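Local coordinates for protein yahD a copper inducible hydrolase (Lactococcus lactis subsp. lactis, PDB 3OG9) that is probably a hydrolase of the alpha/beta-hydrolase fold, is induced by copper, and binds D-malate in its pocket, at residues A[46-51]-A[84-89]; A[120-125]-A[139-144]; A[124-129]-A[148-153]; A[132-137]-A[155-160]. One frame throughout, in Å; residues are numbered along the deposited sequence.

Interaction 1. Residues A[46-51]-A[84-89]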
# COMPACT_ATOMS: atom_id res chain seq x y z
N LEU A 46 0.02 -3.22 -12.41
CA LEU A 46 -1.13 -2.35 -12.47
C LEU A 46 -0.92 -1.20 -11.48
O LEU A 46 -0.72 -1.44 -10.30
CB LEU A 46 -2.40 -3.13 -12.07
CG LEU A 46 -3.70 -2.32 -12.29
CD1 LEU A 46 -3.89 -1.93 -13.76
CD2 LEU A 46 -4.87 -3.17 -11.80
N SER A 47 -0.97 0.03 -11.96
CA SER A 47 -0.70 1.20 -11.09
C SER A 47 -1.81 2.20 -11.27
O SER A 47 -2.00 2.70 -12.36
CB SER A 47 0.65 1.82 -11.49
OG SER A 47 1.00 2.88 -10.59
N ILE A 48 -2.55 2.51 -10.19
CA ILE A 48 -3.74 3.35 -10.28
C ILE A 48 -3.56 4.66 -9.47
O ILE A 48 -3.20 4.60 -8.28
CB ILE A 48 -5.00 2.58 -9.73
CG1 ILE A 48 -5.30 1.32 -10.56
CG2 ILE A 48 -6.25 3.51 -9.67
CD1 ILE A 48 -6.25 0.34 -9.85
N ARG A 49 -3.81 5.81 -10.11
CA ARG A 49 -3.70 7.12 -9.45
C ARG A 49 -4.85 7.35 -8.48
O ARG A 49 -5.98 7.00 -8.77
CB ARG A 49 -3.67 8.26 -10.49
CG ARG A 49 -3.21 9.63 -9.91
CD ARG A 49 -3.61 10.77 -10.82
NE ARG A 49 -2.91 10.70 -12.10
CZ ARG A 49 -3.00 11.61 -13.07
NH1 ARG A 49 -3.77 12.69 -12.92
NH2 ARG A 49 -2.31 11.44 -14.19
N GLY A 50 -4.57 7.97 -7.35
CA GLY A 50 -5.60 8.39 -6.42
C GLY A 50 -6.49 9.45 -7.08
O GLY A 50 -6.05 10.18 -7.97
N ARG A 51 -7.74 9.52 -6.64
CA ARG A 51 -8.73 10.42 -7.25
C ARG A 51 -8.76 11.82 -6.63
O ARG A 51 -9.38 12.72 -7.18
CB ARG A 51 -10.11 9.81 -7.12
CG ARG A 51 -10.34 8.62 -8.01
CD ARG A 51 -11.84 8.44 -8.27
NE ARG A 51 -12.61 8.29 -7.04
CZ ARG A 51 -13.93 8.11 -7.03
NH1 ARG A 51 -14.57 8.03 -8.19
NH2 ARG A 51 -14.59 8.00 -5.90
N ASP A 84 -13.76 1.97 -1.34
CA ASP A 84 -14.82 1.24 -2.08
C ASP A 84 -14.59 1.41 -3.56
O ASP A 84 -14.67 0.44 -4.34
CB ASP A 84 -16.21 1.74 -1.73
CG ASP A 84 -16.71 1.22 -0.39
OD1 ASP A 84 -16.05 0.37 0.25
OD2 ASP A 84 -17.76 1.69 0.04
N TRP A 85 -14.28 2.64 -3.96
CA TRP A 85 -14.00 2.93 -5.36
C TRP A 85 -12.79 2.15 -5.86
O TRP A 85 -12.85 1.50 -6.91
CB TRP A 85 -13.78 4.44 -5.60
CG TRP A 85 -13.29 4.64 -7.02
CD1 TRP A 85 -14.04 4.61 -8.16
CD2 TRP A 85 -11.93 4.80 -7.43
NE1 TRP A 85 -13.23 4.80 -9.27
CE2 TRP A 85 -11.93 4.91 -8.84
CE3 TRP A 85 -10.72 4.91 -6.74
CZ2 TRP A 85 -10.76 5.11 -9.56
CZ3 TRP A 85 -9.56 5.10 -7.46
CH2 TRP A 85 -9.60 5.19 -8.87
N LEU A 86 -11.70 2.19 -5.08
CA LEU A 86 -10.47 1.54 -5.50
C LEU A 86 -10.61 0.01 -5.58
O LEU A 86 -10.12 -0.59 -6.49
CB LEU A 86 -9.30 1.93 -4.58
CG LEU A 86 -7.89 1.43 -4.96
CD1 LEU A 86 -7.49 1.82 -6.36
CD2 LEU A 86 -6.87 1.97 -3.94
N THR A 87 -11.28 -0.60 -4.60
CA THR A 87 -11.49 -2.05 -4.67
C THR A 87 -12.27 -2.42 -5.95
O THR A 87 -11.91 -3.37 -6.65
CB THR A 87 -12.11 -2.66 -3.37
OG1 THR A 87 -12.33 -4.07 -3.54
CG2 THR A 87 -13.40 -2.00 -3.02
N ASP A 88 -13.28 -1.63 -6.30
CA ASP A 88 -14.12 -1.91 -7.47
C ASP A 88 -13.28 -1.68 -8.73
O ASP A 88 -13.36 -2.43 -9.69
CB ASP A 88 -15.39 -1.07 -7.49
CG ASP A 88 -16.42 -1.54 -6.46
OD1 ASP A 88 -16.29 -2.66 -5.92
OD2 ASP A 88 -17.34 -0.75 -6.15
N GLU A 89 -12.44 -0.64 -8.70
CA GLU A 89 -11.59 -0.33 -9.82
C GLU A 89 -10.54 -1.41 -10.05
O GLU A 89 -10.27 -1.79 -11.20
CB GLU A 89 -10.91 1.03 -9.63
CG GLU A 89 -10.31 1.63 -10.90
CD GLU A 89 -11.40 2.07 -11.92
OE1 GLU A 89 -12.60 2.12 -11.53
OE2 GLU A 89 -11.05 2.33 -13.10
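The side chain of R51 lies over one face of the W85 indole and covers both of its rings. Its guanidinium is stacked flat on the five-membered ring, the two planes only 4° apart. CZ of R51 sits 3.7 Å from the centroid of that ring in W85, a cation-pi contact. CD of R51 lies 3.6 Å from the centroid of the six-membered ring of W85, a CH-pi contact. The bend at chi3 (-57°) places NE over the indole. NE of R51 is also salt-bridged to E82, which would help fix the rotation of the guanidinium. The opposite face of the indole carries E89 CB, offset toward the rim. R49 O stands at the ring edge, 4.0 Å from W85 CH2.

Next to the stack the contact is apolar. CG2 of I48 meets W85 CH2 at 3.8 Å and L86 CD1 at 3.9 Å. I48 also packs on V90 and L93 of the same helix, so its branches sit in the layer between strand and helix. The axes of strand 46-48 and helix 84-89 come within 11.0 Å of each other, at 152°, nearly antiparallel. This is the packing of a helix on the central sheet of an alpha/beta-hydrolase fold.

Interaction 2. Residues A[120-125]-A[139-144]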
# COMPACT_ATOMS: atom_id res chain seq x y z
N PHE A 120 -6.82 -4.08 3.16
CA PHE A 120 -6.46 -5.46 3.53
C PHE A 120 -7.10 -5.77 4.87
O PHE A 120 -7.79 -6.81 5.04
CB PHE A 120 -4.94 -5.50 3.67
CG PHE A 120 -4.35 -6.89 3.69
CD1 PHE A 120 -4.73 -7.83 2.75
CD2 PHE A 120 -3.37 -7.21 4.61
CE1 PHE A 120 -4.15 -9.12 2.73
CE2 PHE A 120 -2.77 -8.48 4.60
CZ PHE A 120 -3.17 -9.44 3.64
N LEU A 121 -6.89 -4.87 5.83
CA LEU A 121 -7.39 -5.04 7.20
C LEU A 121 -8.92 -4.94 7.30
O LEU A 121 -9.53 -5.55 8.19
CB LEU A 121 -6.72 -4.02 8.13
CG LEU A 121 -5.29 -4.38 8.52
CD1 LEU A 121 -4.56 -3.20 9.11
CD2 LEU A 121 -5.28 -5.54 9.50
N ARG A 122 -9.53 -4.18 6.40
CA ARG A 122 -10.98 -4.06 6.33
C ARG A 122 -11.59 -5.21 5.54
O ARG A 122 -12.82 -5.29 5.46
CB ARG A 122 -11.38 -2.74 5.66
CG ARG A 122 -11.24 -1.49 6.55
CD ARG A 122 -12.41 -1.41 7.51
NE ARG A 122 -12.48 -0.19 8.31
CZ ARG A 122 -13.47 0.05 9.15
NH1 ARG A 122 -14.44 -0.84 9.30
NH2 ARG A 122 -13.50 1.17 9.86
N GLY A 123 -10.75 -6.04 4.90
CA GLY A 123 -11.23 -7.15 4.05
C GLY A 123 -11.90 -6.72 2.74
O GLY A 123 -12.75 -7.45 2.21
N LYS A 124 -11.53 -5.56 2.22
CA LYS A 124 -12.10 -5.08 0.96
C LYS A 124 -11.39 -5.68 -0.26
O LYS A 124 -12.02 -5.82 -1.33
CB LYS A 124 -12.10 -3.56 0.89
CG LYS A 124 -12.94 -2.82 1.94
CD LYS A 124 -13.03 -1.32 1.54
CE LYS A 124 -13.88 -0.53 2.52
NZ LYS A 124 -14.30 0.85 2.03
N ILE A 125 -10.11 -6.02 -0.12
CA ILE A 125 -9.35 -6.72 -1.16
C ILE A 125 -8.54 -7.87 -0.52
O ILE A 125 -7.85 -7.67 0.48
CB ILE A 125 -8.35 -5.80 -1.98
CG1 ILE A 125 -9.05 -4.62 -2.63
CG2 ILE A 125 -7.67 -6.59 -3.13
CD1 ILE A 125 -8.22 -3.86 -3.77
N GLU A 139 -6.84 4.31 11.04
CA GLU A 139 -7.97 4.29 11.94
C GLU A 139 -7.91 3.05 12.84
O GLU A 139 -7.31 2.02 12.49
CB GLU A 139 -9.29 4.33 11.14
CG GLU A 139 -9.32 3.33 9.99
CD GLU A 139 -10.72 3.02 9.46
OE1 GLU A 139 -11.72 3.52 10.09
OE2 GLU A 139 -10.80 2.26 8.45
N ASP A 140 -8.53 3.15 14.01
CA ASP A 140 -8.68 1.99 14.89
C ASP A 140 -10.12 1.48 14.71
O ASP A 140 -11.07 2.28 14.72
CB ASP A 140 -8.41 2.39 16.33
CG ASP A 140 -8.25 1.19 17.27
OD1 ASP A 140 -8.13 0.04 16.79
OD2 ASP A 140 -8.24 1.41 18.50
N PHE A 141 -10.28 0.17 14.51
CA PHE A 141 -11.60 -0.45 14.32
C PHE A 141 -11.56 -1.93 14.68
O PHE A 141 -10.50 -2.46 14.96
CB PHE A 141 -12.11 -0.26 12.88
CG PHE A 141 -11.17 -0.80 11.82
CD1 PHE A 141 -11.41 -2.03 11.21
CD2 PHE A 141 -10.04 -0.06 11.42
CE1 PHE A 141 -10.55 -2.53 10.23
CE2 PHE A 141 -9.17 -0.55 10.43
CZ PHE A 141 -9.42 -1.79 9.84
N GLU A 142 -12.73 -2.58 14.68
CA GLU A 142 -12.82 -4.03 14.88
C GLU A 142 -12.60 -4.76 13.56
O GLU A 142 -13.46 -4.73 12.66
CB GLU A 142 -14.18 -4.42 15.49
CG GLU A 142 -14.26 -5.89 15.95
CD GLU A 142 -15.68 -6.34 16.27
OE1 GLU A 142 -16.36 -5.61 17.01
OE2 GLU A 142 -16.11 -7.42 15.78
N GLN A 143 -11.43 -5.39 13.43
CA GLN A 143 -11.08 -6.19 12.25
C GLN A 143 -11.77 -7.54 12.36
O GLN A 143 -11.51 -8.27 13.31
CB GLN A 143 -9.57 -6.46 12.16
CG GLN A 143 -8.70 -5.32 11.64
CD GLN A 143 -8.22 -4.39 12.75
OE1 GLN A 143 -8.12 -4.80 13.91
NE2 GLN A 143 -7.93 -3.15 12.40
N THR A 144 -12.64 -7.85 11.41
CA THR A 144 -13.23 -9.19 11.31
C THR A 144 -12.59 -9.92 10.15
O THR A 144 -13.27 -10.68 9.43
CB THR A 144 -14.76 -9.15 11.05
OG1 THR A 144 -15.01 -8.60 9.74
CG2 THR A 144 -15.51 -8.33 12.14
O HOH W 1 -12.30 -6.33 9.08
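R122 and F141 stack face to face, and E139 holds the arginine from its edge. The guanidinium of R122 lies flat on the F141 ring, with the planes 2° apart. CZ of R122 is 3.8 Å from the centroid of the F141 ring, over its face. The methylene CD of R122 also rests on this face, 3.5 Å from F141 CE1. A bend at chi2 (-78°) places CD there. CG of F141 stands between its own backbone N and carbonyl carbon.

CG of E139 takes the same position, and the chain beyond it is extended. This carries the carboxylate to the guanidinium edge, side-on, with one nitrogen to each oxygen. NE of R122 donates to E139 OE2 at 3.0 Å, and NH2 of R122 donates to E139 OE1, also at 3.0 Å. Both oxygens lie in the guanidinium plane. Both are met from above the carboxylate plane, because the two planes are 39° apart. OE2 has a second partner in N118 of helix 111-121.

On the other face of the F141 ring sits NE2 of Q143, offset toward the rim. L121 O stands at the ring edge, and L121 CB packs on F141 CZ at 3.9 Å. Water 1 donates to L121 O and accepts from T144 N. Next to R122, G123 leaves the helix with positive phi. This is a Schellman motif at the C-terminal end of helix 111-121, which follows the probable nucleophile elbow of this alpha/beta hydrolase.

Interaction 3. Residues A[124-129]-A[148-153]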
# COMPACT_ATOMS: atom_id res chain seq x y z
N LYS A 124 -11.53 -5.56 2.22
CA LYS A 124 -12.10 -5.08 0.96
C LYS A 124 -11.39 -5.68 -0.26
O LYS A 124 -12.02 -5.82 -1.33
CB LYS A 124 -12.10 -3.56 0.89
CG LYS A 124 -12.94 -2.82 1.94
CD LYS A 124 -13.03 -1.32 1.54
CE LYS A 124 -13.88 -0.53 2.52
NZ LYS A 124 -14.30 0.85 2.03
N ILE A 125 -10.11 -6.02 -0.12
CA ILE A 125 -9.35 -6.72 -1.16
C ILE A 125 -8.54 -7.87 -0.52
O ILE A 125 -7.85 -7.67 0.48
CB ILE A 125 -8.35 -5.80 -1.98
CG1 ILE A 125 -9.05 -4.62 -2.63
CG2 ILE A 125 -7.67 -6.59 -3.13
CD1 ILE A 125 -8.22 -3.86 -3.77
N ASN A 126 -8.62 -9.05 -1.13
CA ASN A 126 -7.84 -10.21 -0.70
C ASN A 126 -6.48 -10.28 -1.42
O ASN A 126 -6.23 -11.21 -2.21
CB ASN A 126 -8.67 -11.47 -0.96
CG ASN A 126 -8.06 -12.71 -0.32
OD1 ASN A 126 -7.49 -12.66 0.78
ND2 ASN A 126 -8.16 -13.82 -1.02
N PHE A 127 -5.62 -9.30 -1.15
CA PHE A 127 -4.23 -9.36 -1.66
C PHE A 127 -3.53 -10.63 -1.16
O PHE A 127 -3.76 -11.10 -0.03
CB PHE A 127 -3.38 -8.18 -1.17
CG PHE A 127 -3.83 -6.82 -1.66
CD1 PHE A 127 -3.81 -6.51 -3.02
CD2 PHE A 127 -4.21 -5.84 -0.74
CE1 PHE A 127 -4.21 -5.24 -3.47
CE2 PHE A 127 -4.60 -4.58 -1.16
CZ PHE A 127 -4.61 -4.28 -2.53
N ASP A 128 -2.63 -11.16 -1.97
CA ASP A 128 -1.81 -12.28 -1.52
C ASP A 128 -0.72 -11.82 -0.54
O ASP A 128 -0.47 -12.47 0.49
CB ASP A 128 -1.18 -13.00 -2.72
CG ASP A 128 -0.36 -14.20 -2.28
OD1 ASP A 128 -0.95 -15.07 -1.59
OD2 ASP A 128 0.85 -14.26 -2.59
N LYS A 129 -0.07 -10.69 -0.88
CA LYS A 129 1.00 -10.09 -0.05
C LYS A 129 0.93 -8.58 -0.14
O LYS A 129 0.33 -8.05 -1.08
CB LYS A 129 2.38 -10.46 -0.59
CG LYS A 129 2.70 -11.90 -0.54
CD LYS A 129 4.07 -12.16 -1.04
CE LYS A 129 4.37 -13.60 -0.84
NZ LYS A 129 3.49 -14.50 -1.66
N ASP A 148 -4.40 -15.27 8.51
CA ASP A 148 -3.41 -16.09 9.24
C ASP A 148 -2.28 -16.61 8.35
O ASP A 148 -1.20 -16.88 8.84
CB ASP A 148 -4.11 -17.28 9.92
CG ASP A 148 -3.62 -17.54 11.34
OD1 ASP A 148 -4.23 -18.43 11.97
OD2 ASP A 148 -2.66 -16.89 11.87
N ASP A 149 -2.52 -16.72 7.04
CA ASP A 149 -1.52 -17.30 6.12
C ASP A 149 -0.69 -16.24 5.38
O ASP A 149 0.19 -16.58 4.59
CB ASP A 149 -2.23 -18.20 5.10
CG ASP A 149 -3.32 -17.46 4.29
OD1 ASP A 149 -3.95 -16.47 4.78
OD2 ASP A 149 -3.58 -17.90 3.15
N LYS A 150 -0.99 -14.95 5.60
CA LYS A 150 -0.49 -13.87 4.76
C LYS A 150 0.88 -13.36 5.20
O LYS A 150 1.23 -13.41 6.39
CB LYS A 150 -1.50 -12.70 4.75
CG LYS A 150 -2.91 -13.10 4.32
CD LYS A 150 -2.97 -13.53 2.89
CE LYS A 150 -4.43 -13.55 2.43
NZ LYS A 150 -4.40 -13.84 1.00
N HIS A 151 1.66 -12.90 4.23
CA HIS A 151 2.99 -12.36 4.47
C HIS A 151 3.00 -10.90 4.06
O HIS A 151 2.46 -10.52 3.02
CB HIS A 151 4.03 -13.14 3.68
CG HIS A 151 4.40 -14.44 4.33
ND1 HIS A 151 5.45 -14.55 5.21
CD2 HIS A 151 3.86 -15.68 4.23
CE1 HIS A 151 5.54 -15.80 5.63
NE2 HIS A 151 4.58 -16.50 5.07
N VAL A 152 3.58 -10.06 4.92
CA VAL A 152 3.50 -8.62 4.71
C VAL A 152 4.86 -8.03 5.08
O VAL A 152 5.43 -8.41 6.12
CB VAL A 152 2.38 -7.97 5.61
CG1 VAL A 152 2.51 -6.43 5.62
CG2 VAL A 152 0.98 -8.37 5.09
N PHE A 153 5.39 -7.15 4.23
CA PHE A 153 6.67 -6.44 4.48
C PHE A 153 6.36 -4.98 4.82
O PHE A 153 5.56 -4.35 4.10
CB PHE A 153 7.51 -6.47 3.18
CG PHE A 153 8.85 -5.72 3.28
CD1 PHE A 153 10.02 -6.40 3.57
CD2 PHE A 153 8.91 -4.35 3.03
CE1 PHE A 153 11.25 -5.71 3.64
CE2 PHE A 153 10.14 -3.63 3.10
CZ PHE A 153 11.30 -4.32 3.43
O HOH W 2 1.11 -14.28 1.56
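K150 reaches across with its ammonium to the backbone of F127. NZ of K150 donates to F127 O at 3.0 Å, tilted 32° from the carbonyl plane. A weak bond of 3.3 Å runs from K150 NZ to N126 OD1, the two side chains crossing at about a right angle. The segments lead into strands 129-133 and 151-156, parallel neighbours in the central sheet of the alpha/beta-hydrolase fold.

The K150 chain turns at chi2 (-67°), which places CD beside D128 O at 3.6 Å. D128 OD1 is 4.5 Å from K150 NZ, beyond a salt bridge, but its charge would still favour the ammonium there. The other oxygen of D128 is taken within its own segment: K129 NZ is salt-bridged to D128 OD2 at 2.8 Å, on the syn side but tilted out of the carboxylate plane. An alanine in place of K150 would probably leave F127 O without this donor and N126 OD1 without its weak one, and would open a gap beside F120, on which the K150 chain packs.

Water 2 joins the backbones where the strands begin, donating to D128 O and accepting from H151 N. Outward from here the contact is packing. K129 and H151 both touch T208 of helix 195-208, while F127 and V152 pack on F120 of helix 111-121. K129 CA makes a C-H...O contact of 3.4 Å with H151 O.

Interaction 4. Residues A[132-137]-A[155-160]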
# COMPACT_ATOMS: atom_id res chain seq x y z
N ALA A 132 4.66 -2.56 2.14
CA ALA A 132 4.24 -1.18 2.51
C ALA A 132 5.46 -0.39 2.96
O ALA A 132 5.99 -0.66 4.02
CB ALA A 132 3.24 -1.21 3.66
N PHE A 133 5.90 0.58 2.15
CA PHE A 133 7.00 1.45 2.56
C PHE A 133 6.50 2.67 3.31
O PHE A 133 5.70 3.45 2.77
CB PHE A 133 7.83 1.90 1.37
CG PHE A 133 8.44 0.75 0.57
CD1 PHE A 133 9.46 -0.03 1.10
CD2 PHE A 133 8.00 0.47 -0.73
CE1 PHE A 133 10.03 -1.10 0.35
CE2 PHE A 133 8.57 -0.59 -1.49
CZ PHE A 133 9.58 -1.37 -0.95
N HIS A 134 6.96 2.80 4.55
CA HIS A 134 6.60 3.92 5.42
C HIS A 134 5.09 4.11 5.59
O HIS A 134 4.56 5.24 5.51
CB HIS A 134 7.33 5.20 4.97
CG HIS A 134 8.80 5.00 4.95
ND1 HIS A 134 9.52 4.85 6.11
CD2 HIS A 134 9.66 4.79 3.93
CE1 HIS A 134 10.78 4.58 5.81
NE2 HIS A 134 10.89 4.55 4.49
N GLY A 135 4.43 2.99 5.88
CA GLY A 135 3.02 2.96 6.16
C GLY A 135 2.70 3.22 7.64
O GLY A 135 3.60 3.25 8.52
N MET A 136 1.40 3.37 7.91
CA MET A 136 0.92 3.66 9.24
C MET A 136 -0.51 3.22 9.40
O MET A 136 -1.17 2.91 8.41
CB MET A 136 1.01 5.17 9.49
CG MET A 136 0.01 6.02 8.66
SD MET A 136 0.50 7.76 8.68
CE MET A 136 0.56 8.03 10.42
N GLN A 137 -0.99 3.20 10.65
CA GLN A 137 -2.41 2.98 10.90
C GLN A 137 -3.22 4.27 10.61
O GLN A 137 -2.90 5.32 11.14
CB GLN A 137 -2.60 2.52 12.36
CG GLN A 137 -4.02 2.17 12.68
CD GLN A 137 -4.29 2.03 14.13
OE1 GLN A 137 -4.19 3.01 14.89
NE2 GLN A 137 -4.65 0.82 14.54
N SER A 155 8.23 -1.20 6.13
CA SER A 155 9.41 -0.42 6.57
C SER A 155 8.99 0.66 7.55
O SER A 155 7.85 1.13 7.50
CB SER A 155 10.13 0.21 5.40
OG SER A 155 9.35 1.24 4.82
N TYR A 156 9.94 1.10 8.39
CA TYR A 156 9.71 2.15 9.34
C TYR A 156 11.06 2.86 9.55
O TYR A 156 12.10 2.20 9.49
CB TYR A 156 9.21 1.49 10.64
CG TYR A 156 9.19 2.38 11.83
CD1 TYR A 156 8.21 3.37 11.97
CD2 TYR A 156 10.17 2.26 12.83
CE1 TYR A 156 8.20 4.23 13.08
CE2 TYR A 156 10.16 3.09 13.94
CZ TYR A 156 9.18 4.07 14.06
OH TYR A 156 9.19 4.92 15.16
N ALA A 157 11.05 4.18 9.75
CA ALA A 157 12.27 4.83 10.25
C ALA A 157 11.98 5.50 11.60
O ALA A 157 10.94 6.11 11.75
CB ALA A 157 12.79 5.86 9.24
N PRO A 158 12.90 5.43 12.57
CA PRO A 158 12.56 6.03 13.87
C PRO A 158 12.74 7.57 13.85
O PRO A 158 12.36 8.25 14.81
CB PRO A 158 13.52 5.34 14.85
CG PRO A 158 14.73 4.97 14.02
CD PRO A 158 14.33 5.05 12.54
N ASN A 159 13.28 8.12 12.77
CA ASN A 159 13.31 9.56 12.59
C ASN A 159 12.22 10.07 11.62
O ASN A 159 12.26 11.23 11.18
CB ASN A 159 14.70 10.04 12.17
CG ASN A 159 15.25 9.35 10.90
OD1 ASN A 159 14.77 8.30 10.47
ND2 ASN A 159 16.27 9.97 10.31
N ASP A 160 11.24 9.22 11.32
CA ASP A 160 10.11 9.63 10.51
C ASP A 160 9.17 10.50 11.34
O ASP A 160 8.49 10.01 12.23
CB ASP A 160 9.37 8.39 9.98
CG ASP A 160 8.34 8.72 8.94
OD1 ASP A 160 7.89 9.88 8.89
OD2 ASP A 160 7.94 7.81 8.21
O HOH W 3 5.32 0.36 6.61
O HOH W 4 8.33 5.28 8.66
O HOH W 5 6.38 3.35 8.88
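The imidazole of H134 carries S155 OG over the centre of one face, 3.6 Å above its plane. A157 N and water 4 lie at the edge of this ring. The carboxylate of D160 stands near it, its plane turned 67° from the imidazole. S155 OG also lies at the edge of the F133 ring, in its plane.

OG of S155 accepts a bond of 2.9 Å from H134 N. At chi1 69° it sits between the backbone N and the carbonyl carbon, turned to that N-H. OG is also hydrogen-bonded to E197, which binds H134 NE2 with its other oxygen. S155 N donates to A132 O at 3.1 Å, the last rung before the chains part. Beyond it the waters take over. Water 3 links A132 O, G135 N and S155 O, and water 5 links G135 O with S155 O.

Water 4 lies 2.8 Å from H134 ND1. It accepts from A157 N and donates to D160 OD2, the latter at 2.6 Å. A leucine in place of H134 would probably leave water 4 and E197 each short of a partner, and the water between this position and D160 less well held. D160 OD2 is also bonded to H191 ND1, and D160 OD1 to I162 N. This fits D160 as the acid of a probable Ser-His-Asp triad with S110 and H191, with H134 in the second shell behind it.

How the interactions relate
Interaction 4 is the most buried of the four and interaction 2 lies at the surface; interactions 1 and 3 are partly buried. Interactions 3 and 4 both join strands 129-133 and 151-156, the first where the strands begin and the second where they end. At the start a lysine and one water bridge to backbone carbonyls; at the end three waters, a histidine and the probable triad acid meet. Interactions 1 and 2 each stack an arginine on an aromatic ring, but the first covers a strand-helix core and the second ties a helix end to a loop. K124, shared by interactions 2 and 3, is salt-bridged to D84 of interaction 1. F120 of interaction 2 packs against interaction 3.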